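Local coordinates for poly(ADP-ribose) glycohydrolase (Thermomonospora curvata, PDB 3SIG), which hydrolyses the ribose-ribose glycosidic bonds of poly(ADP-ribose), releasing ADP-ribose, and holds that product in a macrodomain-type pocket, at residues E71-A76 with R157-R162; G102-G107 with G114-S119; Y122-A127 with I148-V153. All coordinates share one frame; numbering follows the deposited sequence.

Contact 1 (E71-A76 with R157-R162); sequences EETTLA and RDDAGR. With AR6 ([(2R,3S,4R,5R)-5-(6-aminopurin-9-yl)-3,4-dihydroxy-oxolan-2-yl]methyl [hydroxy-[[(2R,3S,4R,5S)-3,4,5-trihydroxyoxolan-2-yl]methoxy]phosphoryl] hydrogen phosphate), chain B.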
loop_
_atom_site.group_PDB
_atom_site.type_symbol
_atom_site.label_atom_id
_atom_site.label_comp_id
_atom_site.label_asym_id
_atom_site.label_seq_id
_atom_site.Cartn_x
_atom_site.Cartn_y
_atom_site.Cartn_z
ATOM N N GLU A 71 -11.026 -4.308 -10.922
ATOM C CA GLU A 71 -11.415 -5.054 -9.715
ATOM C C GLU A 71 -10.299 -5.959 -9.195
ATOM O O GLU A 71 -10.548 -6.851 -8.365
ATOM C CB GLU A 71 -12.697 -5.864 -9.940
ATOM C CG GLU A 71 -13.952 -4.957 -10.046
ATOM C CD GLU A 71 -15.282 -5.698 -9.889
ATOM O OE1 GLU A 71 -15.886 -5.708 -8.773
ATOM O OE2 GLU A 71 -15.726 -6.244 -10.919
ATOM N N GLU A 72 -9.086 -5.717 -9.668
ATOM C CA GLU A 72 -7.927 -6.446 -9.212
ATOM C C GLU A 72 -7.621 -6.145 -7.776
ATOM O O GLU A 72 -7.848 -5.052 -7.276
ATOM C CB GLU A 72 -6.697 -6.055 -10.034
ATOM C CG GLU A 72 -6.750 -6.503 -11.477
ATOM C CD GLU A 72 -5.701 -5.848 -12.326
ATOM O OE1 GLU A 72 -5.689 -4.611 -12.400
ATOM O OE2 GLU A 72 -4.886 -6.580 -12.918
ATOM N N THR A 73 -7.014 -7.110 -7.109
ATOM C CA THR A 73 -6.316 -6.829 -5.874
ATOM C C THR A 73 -5.092 -5.961 -6.184
ATOM O O THR A 73 -4.592 -5.903 -7.318
ATOM C CB THR A 73 -5.800 -8.101 -5.196
ATOM O OG1 THR A 73 -4.870 -8.724 -6.088
ATOM C CG2 THR A 73 -6.924 -9.066 -4.890
ATOM N N THR A 74 -4.579 -5.305 -5.154
ATOM C CA THR A 74 -3.330 -4.548 -5.267
ATOM C C THR A 74 -2.247 -5.402 -5.904
ATOM O O THR A 74 -1.557 -4.979 -6.844
ATOM C CB THR A 74 -2.865 -4.057 -3.900
ATOM O OG1 THR A 74 -3.965 -3.402 -3.238
ATOM C CG2 THR A 74 -1.666 -3.118 -4.007
ATOM N N LEU A 75 -2.041 -6.584 -5.371
ATOM C CA LEU A 75 -0.967 -7.434 -5.879
ATOM C C LEU A 75 -1.194 -7.928 -7.281
ATOM O O LEU A 75 -0.242 -8.022 -8.056
ATOM C CB LEU A 75 -0.727 -8.592 -4.937
ATOM C CG LEU A 75 -0.061 -8.143 -3.638
ATOM C CD1 LEU A 75 0.119 -9.332 -2.749
ATOM C CD2 LEU A 75 1.267 -7.414 -3.811
ATOM N N ALA A 76 -2.431 -8.223 -7.654
ATOM C CA ALA A 76 -2.692 -8.712 -9.002
ATOM C C ALA A 76 -2.375 -7.609 -10.005
ATOM O O ALA A 76 -1.762 -7.832 -11.045
ATOM C CB ALA A 76 -4.132 -9.194 -9.153
ATOM N N ARG A 157 3.478 -14.626 -3.293
ATOM C CA ARG A 157 2.220 -15.372 -3.288
ATOM C C ARG A 157 1.226 -14.740 -4.235
ATOM O O ARG A 157 1.276 -13.505 -4.457
ATOM C CB ARG A 157 1.562 -15.467 -1.905
ATOM C CG ARG A 157 2.372 -16.128 -0.838
ATOM C CD ARG A 157 1.530 -16.379 0.408
ATOM N NE ARG A 157 2.377 -16.768 1.509
ATOM C CZ ARG A 157 2.618 -18.023 1.828
ATOM N NH1 ARG A 157 2.062 -19.001 1.149
ATOM N NH2 ARG A 157 3.427 -18.297 2.838
ATOM N N ASP A 158 0.302 -15.536 -4.763
ATOM C CA ASP A 158 -0.840 -15.027 -5.516
ATOM C C ASP A 158 -2.017 -14.721 -4.583
ATOM O O ASP A 158 -1.886 -14.831 -3.383
ATOM C CB ASP A 158 -1.232 -15.991 -6.625
ATOM C CG ASP A 158 -1.815 -17.301 -6.112
ATOM O OD1 ASP A 158 -2.170 -17.479 -4.928
ATOM O OD2 ASP A 158 -1.972 -18.220 -6.962
ATOM N N ASP A 159 -3.173 -14.385 -5.169
ATOM C CA ASP A 159 -4.333 -13.933 -4.388
ATOM C C ASP A 159 -4.852 -15.053 -3.469
ATOM O O ASP A 159 -5.405 -14.797 -2.389
ATOM C CB ASP A 159 -5.465 -13.460 -5.315
ATOM C CG ASP A 159 -5.166 -12.139 -6.021
ATOM O OD1 ASP A 159 -4.333 -11.335 -5.519
ATOM O OD2 ASP A 159 -5.799 -11.919 -7.090
ATOM N N ALA A 160 -4.634 -16.296 -3.875
ATOM C CA ALA A 160 -5.126 -17.435 -3.108
ATOM C C ALA A 160 -4.163 -17.885 -2.008
ATOM O O ALA A 160 -4.490 -18.786 -1.224
ATOM C CB ALA A 160 -5.414 -18.596 -4.041
ATOM N N GLY A 161 -2.971 -17.303 -1.965
ATOM C CA GLY A 161 -1.995 -17.675 -0.969
ATOM C C GLY A 161 -0.990 -18.684 -1.484
ATOM O O GLY A 161 -0.129 -19.097 -0.722
ATOM N N ARG A 162 -1.084 -19.070 -2.756
ATOM C CA ARG A 162 -0.131 -20.013 -3.361
ATOM C C ARG A 162 1.212 -19.354 -3.644
ATOM O O ARG A 162 1.271 -18.229 -4.149
ATOM C CB ARG A 162 -0.701 -20.557 -4.666
ATOM C CG ARG A 162 -1.868 -21.524 -4.507
ATOM C CD ARG A 162 -1.385 -22.933 -4.232
ATOM N NE ARG A 162 -0.631 -23.484 -5.361
ATOM C CZ ARG A 162 -1.136 -24.303 -6.280
ATOM N NH1 ARG A 162 -2.406 -24.683 -6.214
ATOM N NH2 ARG A 162 -0.370 -24.743 -7.268
HETATM N N1 AR6 B . -6.687 -5.092 -3.087
HETATM C C2 AR6 B . -7.360 -4.023 -3.502
HETATM N N3 AR6 B . -8.406 -3.436 -2.852
HETATM C C4 AR6 B . -8.715 -4.033 -1.678
HETATM C C5 AR6 B . -8.012 -5.187 -1.181
HETATM C C6 AR6 B . -6.984 -5.662 -1.952
HETATM N N6 AR6 B . -6.278 -6.792 -1.538
HETATM N N7 AR6 B . -8.617 -5.502 0.088
HETATM C C8 AR6 B . -9.575 -4.654 0.262
HETATM N N9 AR6 B . -9.710 -3.742 -0.742
HETATM P PA AR6 B . -8.752 -1.715 3.787
HETATM P PB AR6 B . -8.225 0.872 5.167
HETATM C "C1'" AR6 B . -10.618 -2.614 -0.932
HETATM O O1A AR6 B . -10.003 -1.850 4.579
HETATM O O1B AR6 B . -7.170 1.891 4.783
HETATM C C1D AR6 B . -5.867 -3.037 7.979
HETATM O O1D AR6 B . -6.131 -3.855 9.084
HETATM C "C2'" AR6 B . -11.941 -2.759 -0.211
HETATM O "O2'" AR6 B . -12.963 -2.173 -0.967
HETATM O O2A AR6 B . -7.747 -2.836 3.854
HETATM O O2B AR6 B . -9.654 1.297 5.166
HETATM C C2D AR6 B . -4.692 -2.204 8.311
HETATM O O2D AR6 B . -3.594 -2.847 8.859
HETATM C "C3'" AR6 B . -11.708 -1.972 1.027
HETATM O "O3'" AR6 B . -12.878 -1.419 1.537
HETATM O O3A AR6 B . -8.054 -0.328 4.131
HETATM C C3D AR6 B . -5.250 -0.972 8.885
HETATM O O3D AR6 B . -5.348 -1.248 10.257
HETATM C "C4'" AR6 B . -10.737 -0.901 0.625
HETATM O "O4'" AR6 B . -10.059 -1.396 -0.509
HETATM C C4D AR6 B . -6.572 -0.868 8.209
HETATM O O4D AR6 B . -6.960 -2.164 7.779
HETATM C "C5'" AR6 B . -9.747 -0.465 1.696
HETATM O "O5'" AR6 B . -9.040 -1.584 2.207
HETATM C C5D AR6 B . -6.584 0.105 7.031
HETATM O O5D AR6 B . -7.919 0.231 6.578
HETATM O O HOH W 1 -7.168 -9.899 -8.417
#
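Thr-73 and Asp-159 approach from opposite directions where the N-cap of helix 74-84 faces the type I beta turn Asp-158 to Gly-161, the hairpin bend between strands 147-157 and 163-175 of the macrodomain sheet. The threonine can be followed outward. Thr-73 CB lies 3.8 Å from N1 of the ADP-ribose adenine and slightly nearer the carboxylate. From there Thr-73 OG1 is placed between the backbone N and the carbonyl carbon (chi1 62°), where it does two jobs at once: it accepts from Ala-76 N, the capping bond, at 2.9 Å, and donates to Asp-159 OD1 at 2.7 Å. The donor comes to OD1 on the syn side, 27° out of the carboxylate plane. The methyl Thr-73 CG2, beside the backbone N, rests 3.5 Å from Asp-159 OD1. A carboxylate set against the helix N-terminus would probably be favoured by the helix dipole. One residue on, Thr-74 N donates to adenine N1 at 3.0 Å, so the capped turn also supplies a hydrogen bond to the base. Asp-159 OD2, finally, takes a hydrogen bond from a water 2.8 Å away, and this water accepts from Thr-73 N.

Contact 2 (G102-G107 with G114-S119); sequences GGFLSG and GLARSS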
loop_
_atom_site.group_PDB
_atom_site.type_symbol
_atom_site.label_atom_id
_atom_site.label_comp_id
_atom_site.label_asym_id
_atom_site.label_seq_id
_atom_site.Cartn_x
_atom_site.Cartn_y
_atom_site.Cartn_z
ATOM N N GLY A 102 -0.299 -4.832 10.021
ATOM C CA GLY A 102 -1.608 -4.856 10.615
ATOM C C GLY A 102 -1.787 -6.071 11.497
ATOM O O GLY A 102 -0.923 -6.408 12.292
ATOM N N GLY A 103 -2.929 -6.721 11.358
ATOM C CA GLY A 103 -3.212 -7.924 12.132
ATOM C C GLY A 103 -2.842 -9.238 11.433
ATOM O O GLY A 103 -3.478 -10.275 11.659
ATOM N N PHE A 104 -1.860 -9.227 10.534
ATOM C CA PHE A 104 -1.728 -10.378 9.672
ATOM C C PHE A 104 -1.460 -11.653 10.443
ATOM O O PHE A 104 -1.974 -12.713 10.065
ATOM C CB PHE A 104 -0.739 -10.151 8.515
ATOM C CG PHE A 104 0.722 -10.350 8.834
ATOM C CD1 PHE A 104 1.411 -9.483 9.670
ATOM C CD2 PHE A 104 1.423 -11.350 8.190
ATOM C CE1 PHE A 104 2.757 -9.661 9.906
ATOM C CE2 PHE A 104 2.776 -11.519 8.395
ATOM C CZ PHE A 104 3.442 -10.675 9.268
ATOM N N LEU A 105 -0.643 -11.580 11.495
ATOM C CA LEU A 105 -0.294 -12.787 12.246
ATOM C C LEU A 105 -1.429 -13.346 13.070
ATOM O O LEU A 105 -1.369 -14.512 13.449
ATOM C CB LEU A 105 0.974 -12.562 13.070
ATOM C CG LEU A 105 2.241 -12.573 12.202
ATOM C CD1 LEU A 105 3.380 -11.823 12.919
ATOM C CD2 LEU A 105 2.662 -13.960 11.806
ATOM N N SER A 106 -2.458 -12.552 13.322
ATOM C CA SER A 106 -3.663 -13.073 13.961
ATOM C C SER A 106 -4.699 -13.540 12.950
ATOM O O SER A 106 -5.821 -13.901 13.315
ATOM C CB SER A 106 -4.299 -11.961 14.798
ATOM O OG SER A 106 -3.391 -11.466 15.762
ATOM N N GLY A 107 -4.357 -13.476 11.669
ATOM C CA GLY A 107 -5.272 -13.906 10.629
ATOM C C GLY A 107 -6.305 -12.889 10.204
ATOM O O GLY A 107 -7.312 -13.232 9.576
ATOM N N GLY A 114 -2.979 -8.826 3.602
ATOM C CA GLY A 114 -2.689 -9.596 2.407
ATOM C C GLY A 114 -1.300 -9.285 1.858
ATOM O O GLY A 114 -0.560 -10.187 1.435
ATOM N N LEU A 115 -0.917 -8.023 1.879
ATOM C CA LEU A 115 0.434 -7.689 1.421
ATOM C C LEU A 115 1.474 -8.359 2.317
ATOM O O LEU A 115 2.461 -8.940 1.833
ATOM C CB LEU A 115 0.664 -6.169 1.457
ATOM C CG LEU A 115 -0.302 -5.341 0.605
ATOM C CD1 LEU A 115 0.007 -3.879 0.716
ATOM C CD2 LEU A 115 -0.341 -5.793 -0.874
ATOM N N ALA A 116 1.258 -8.317 3.629
ATOM C CA ALA A 116 2.205 -8.892 4.571
ATOM C C ALA A 116 2.273 -10.429 4.486
ATOM O O ALA A 116 3.320 -11.016 4.700
ATOM C CB ALA A 116 1.857 -8.437 6.007
ATOM N N ARG A 117 1.179 -11.072 4.132
ATOM C CA ARG A 117 1.195 -12.514 3.996
ATOM C C ARG A 117 1.911 -12.925 2.729
ATOM O O ARG A 117 2.320 -14.081 2.596
ATOM C CB ARG A 117 -0.235 -13.065 3.898
ATOM C CG ARG A 117 -0.991 -13.141 5.228
ATOM C CD ARG A 117 -2.233 -14.062 5.210
ATOM N NE ARG A 117 -3.097 -13.754 4.091
ATOM C CZ ARG A 117 -3.988 -12.779 4.057
ATOM N NH1 ARG A 117 -4.205 -12.011 5.116
ATOM N NH2 ARG A 117 -4.652 -12.556 2.940
ATOM N N SER A 118 2.014 -12.035 1.755
ATOM C CA SER A 118 2.379 -12.407 0.379
ATOM C C SER A 118 3.733 -11.920 -0.072
ATOM O O SER A 118 4.061 -12.120 -1.246
ATOM C CB SER A 118 1.333 -11.848 -0.589
ATOM O OG SER A 118 0.022 -12.243 -0.223
ATOM N N SER A 119 4.497 -11.272 0.798
ATOM C CA SER A 119 5.681 -10.558 0.337
ATOM C C SER A 119 6.679 -10.407 1.469
ATOM O O SER A 119 6.433 -10.894 2.586
ATOM C CB SER A 119 5.293 -9.151 -0.166
ATOM O OG SER A 119 4.966 -8.289 0.910
HETATM O O HOH W 2 -3.785 -12.488 7.912
#
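The ring of Phe-104 lies against the methyl of Ala-116, a compact case of a loop closing back on the helix that follows it. Here the loop 102-107, with its 3-10 turn, is part of the segment between strand 90-94 and helix 111-118 of the macrodomain, and Gly-102 at its start touches the bound ADP-ribose.

The tight side is apolar. Ala-116 CB stands over one face of the Phe-104 ring, 3.7 Å from the centroid and 16° off the ring normal, a CH-pi contact in which this methyl is 3.6 Å from Phe-104 CG. Leu-105 CG covers the opposite face, leaving the ring sandwiched between its own neighbour and the helix. The ring reaches the helix because CG is turned between the backbone N and the carbonyl carbon (chi1 83°). Tyr-122 meets it edge-to-face, and Ala-8 of helix 2-17 adds to the packing. Cutting Phe-104 back to an alanine is likely to strip both the Ala-116 methyl and the Tyr-122 ring of their aromatic partner and to open a gap between loop and helix.

The looser side lies toward Arg-117. Arg-117 CG comes no closer than 4.2 Å to Phe-104 CD2, and the polar link is indirect: a water donates to Phe-104 O at 2.8 Å and accepts from Arg-117 NH1 at 2.9 Å. The guanidinium of Arg-117 folds back over its own helix, with Gly-114 CA 3.4 Å above one face of its plane.

No direct hydrogen bond joins the two segments. Their cohesion therefore divides in two, dispersion at the ring face and a polar connection made through water.

Contact 3 (Y122-A127 with I148-V153); sequences YASLRA and IYSPGV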
loop_
_atom_site.group_PDB
_atom_site.type_symbol
_atom_site.label_atom_id
_atom_site.label_comp_id
_atom_site.label_asym_id
_atom_site.label_seq_id
_atom_site.Cartn_x
_atom_site.Cartn_y
_atom_site.Cartn_z
ATOM N N TYR A 122 6.591 -7.151 5.616
ATOM C CA TYR A 122 6.744 -7.117 7.078
ATOM C C TYR A 122 8.185 -6.958 7.501
ATOM O O TYR A 122 8.455 -6.319 8.498
ATOM C CB TYR A 122 6.175 -8.402 7.669
ATOM C CG TYR A 122 6.358 -8.701 9.144
ATOM C CD1 TYR A 122 5.799 -7.907 10.115
ATOM C CD2 TYR A 122 7.026 -9.856 9.539
ATOM C CE1 TYR A 122 5.916 -8.280 11.463
ATOM C CE2 TYR A 122 7.135 -10.195 10.850
ATOM C CZ TYR A 122 6.590 -9.404 11.772
ATOM O OH TYR A 122 6.712 -9.795 13.101
ATOM N N ALA A 123 9.116 -7.597 6.786
ATOM C CA ALA A 123 10.512 -7.482 7.150
ATOM C C ALA A 123 10.955 -6.017 7.043
ATOM O O ALA A 123 11.772 -5.576 7.824
ATOM C CB ALA A 123 11.380 -8.347 6.272
ATOM N N SER A 124 10.440 -5.292 6.045
ATOM C CA SER A 124 10.723 -3.876 5.905
ATOM C C SER A 124 10.076 -3.037 7.003
ATOM O O SER A 124 10.732 -2.260 7.683
ATOM C CB SER A 124 10.259 -3.427 4.508
ATOM O OG SER A 124 10.317 -2.012 4.383
ATOM N N LEU A 125 8.763 -3.183 7.162
ATOM C CA LEU A 125 8.018 -2.341 8.107
ATOM C C LEU A 125 8.440 -2.580 9.551
ATOM O O LEU A 125 8.518 -1.628 10.346
ATOM C CB LEU A 125 6.531 -2.532 7.955
ATOM C CG LEU A 125 5.975 -2.297 6.571
ATOM C CD1 LEU A 125 4.435 -2.462 6.568
ATOM C CD2 LEU A 125 6.386 -0.911 6.080
ATOM N N ARG A 126 8.749 -3.820 9.898
ATOM C CA ARG A 126 9.087 -4.122 11.285
ATOM C C ARG A 126 10.408 -3.464 11.662
ATOM O O ARG A 126 10.672 -3.290 12.860
ATOM C CB ARG A 126 9.147 -5.630 11.533
ATOM C CG ARG A 126 10.471 -6.228 11.088
ATOM C CD ARG A 126 10.409 -7.410 10.218
ATOM N NE ARG A 126 10.236 -8.654 10.927
ATOM C CZ ARG A 126 10.926 -9.776 10.701
ATOM N NH1 ARG A 126 11.906 -9.849 9.806
ATOM N NH2 ARG A 126 10.630 -10.842 11.404
ATOM N N ALA A 127 11.209 -3.074 10.671
ATOM C CA ALA A 127 12.476 -2.405 10.887
ATOM C C ALA A 127 12.363 -0.889 11.078
ATOM O O ALA A 127 13.385 -0.187 11.210
ATOM C CB ALA A 127 13.411 -2.707 9.741
ATOM N N ILE A 148 6.538 5.298 5.092
ATOM C CA ILE A 148 7.653 4.377 4.915
ATOM C C ILE A 148 7.728 3.977 3.456
ATOM O O ILE A 148 6.735 3.519 2.856
ATOM C CB ILE A 148 7.508 3.127 5.787
ATOM C CG1 ILE A 148 7.480 3.465 7.290
ATOM C CG2 ILE A 148 8.639 2.157 5.525
ATOM C CD1 ILE A 148 7.019 2.337 8.187
ATOM N N TYR A 149 8.921 4.136 2.901
ATOM C CA TYR A 149 9.207 3.744 1.538
ATOM C C TYR A 149 10.028 2.458 1.588
ATOM O O TYR A 149 11.114 2.421 2.196
ATOM C CB TYR A 149 9.984 4.841 0.790
ATOM C CG TYR A 149 10.403 4.400 -0.607
ATOM C CD1 TYR A 149 9.471 4.247 -1.617
ATOM C CD2 TYR A 149 11.701 4.109 -0.849
ATOM C CE1 TYR A 149 9.853 3.825 -2.892
ATOM C CE2 TYR A 149 12.104 3.680 -2.108
ATOM C CZ TYR A 149 11.154 3.532 -3.103
ATOM O OH TYR A 149 11.558 3.090 -4.360
ATOM N N SER A 150 9.518 1.433 0.923
ATOM C CA SER A 150 10.138 0.087 0.904
ATOM C C SER A 150 10.450 -0.320 -0.533
ATOM O O SER A 150 9.568 -0.724 -1.266
ATOM C CB SER A 150 9.183 -0.934 1.529
ATOM O OG SER A 150 8.757 -0.550 2.827
ATOM N N PRO A 151 11.716 -0.216 -0.943
ATOM C CA PRO A 151 12.073 -0.491 -2.348
ATOM C C PRO A 151 12.276 -1.966 -2.611
ATOM O O PRO A 151 12.808 -2.691 -1.758
ATOM C CB PRO A 151 13.407 0.231 -2.529
ATOM C CG PRO A 151 14.046 0.173 -1.161
ATOM C CD PRO A 151 12.863 0.276 -0.168
ATOM N N GLY A 152 11.880 -2.447 -3.778
ATOM C CA GLY A 152 12.291 -3.773 -4.195
ATOM C C GLY A 152 11.847 -4.907 -3.293
ATOM O O GLY A 152 12.541 -5.900 -3.141
ATOM N N VAL A 153 10.653 -4.816 -2.723
ATOM C CA VAL A 153 10.146 -5.860 -1.853
ATOM C C VAL A 153 9.729 -7.042 -2.721
ATOM O O VAL A 153 8.898 -6.913 -3.633
ATOM C CB VAL A 153 8.931 -5.362 -1.051
ATOM C CG1 VAL A 153 8.363 -6.478 -0.220
ATOM C CG2 VAL A 153 9.344 -4.189 -0.172
#
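Ser-124 and Ser-150 bring the helix 121-125 and the strand 147-157 closest, their CA atoms 6.4 Å apart, with the CA atoms of Leu-125 and Ile-148 the next pair at 7.4 Å. Both serines direct CB toward the opposite segment, and Ser-124 OG comes in from the side of the Ser-150 CB-OG bond: Ser-124 OG and Ser-150 OG are 2.6 Å apart in a short hydrogen bond. On the helix, Ser-124 OG extends opposite the backbone N (chi1 171°), which carries it out to the strand. It is also hydrogen-bonded to Thr-41 OG1, so this buried hydroxyl has two hydroxyl partners.

Beside this polar pair the contact is apolar. Leu-125 CD2 sits 3.8 Å from Ile-148 CG2 and nearly as close to Ile-148 CD1, wedged against the two branches as the side chains cross obliquely. Leu-125 CD2 also passes 4.0 Å from Ser-150 OG, at the flank of the serine pair.

The pattern is the familiar alpha/beta one of a helix laid on a sheet face. Strand 147-157 lies between strands 42-44 and 163-175; backbone hydrogen bonds link Tyr-149 with Arg-42, Ile-148 with Thr-174 and Ser-150 with Phe-172. Leu-125 also touches Thr-174 on strand 163-175 and Tyr-132 on helix 129-138, while Ala-123 leans on Val-34 and Val-38 of helix 31-39.

Along the chain, contacts 2 and 3 follow one another within the span that contact 1 bridges. Contact 2 lies about 13 Å, centre to centre, from each of the others, and contacts 1 and 3 about 19 Å apart. Arg-157 NE probably donates to Arg-117 O, joining contacts 1 and 2; Leu-105 on Tyr-122 and Ser-119 on Val-153 join contacts 2 and 3, whose helices 111-118 and 121-125 are successive in the chain. Strand 147-157 of the mixed sheet carries the second segment of contact 3 and ends at Arg-157, where that of contact 1 begins. The turn at the adenine and the loop touching ADP-ribose both join through helix 111-118, on which Leu-75 of helix 74-84 packs.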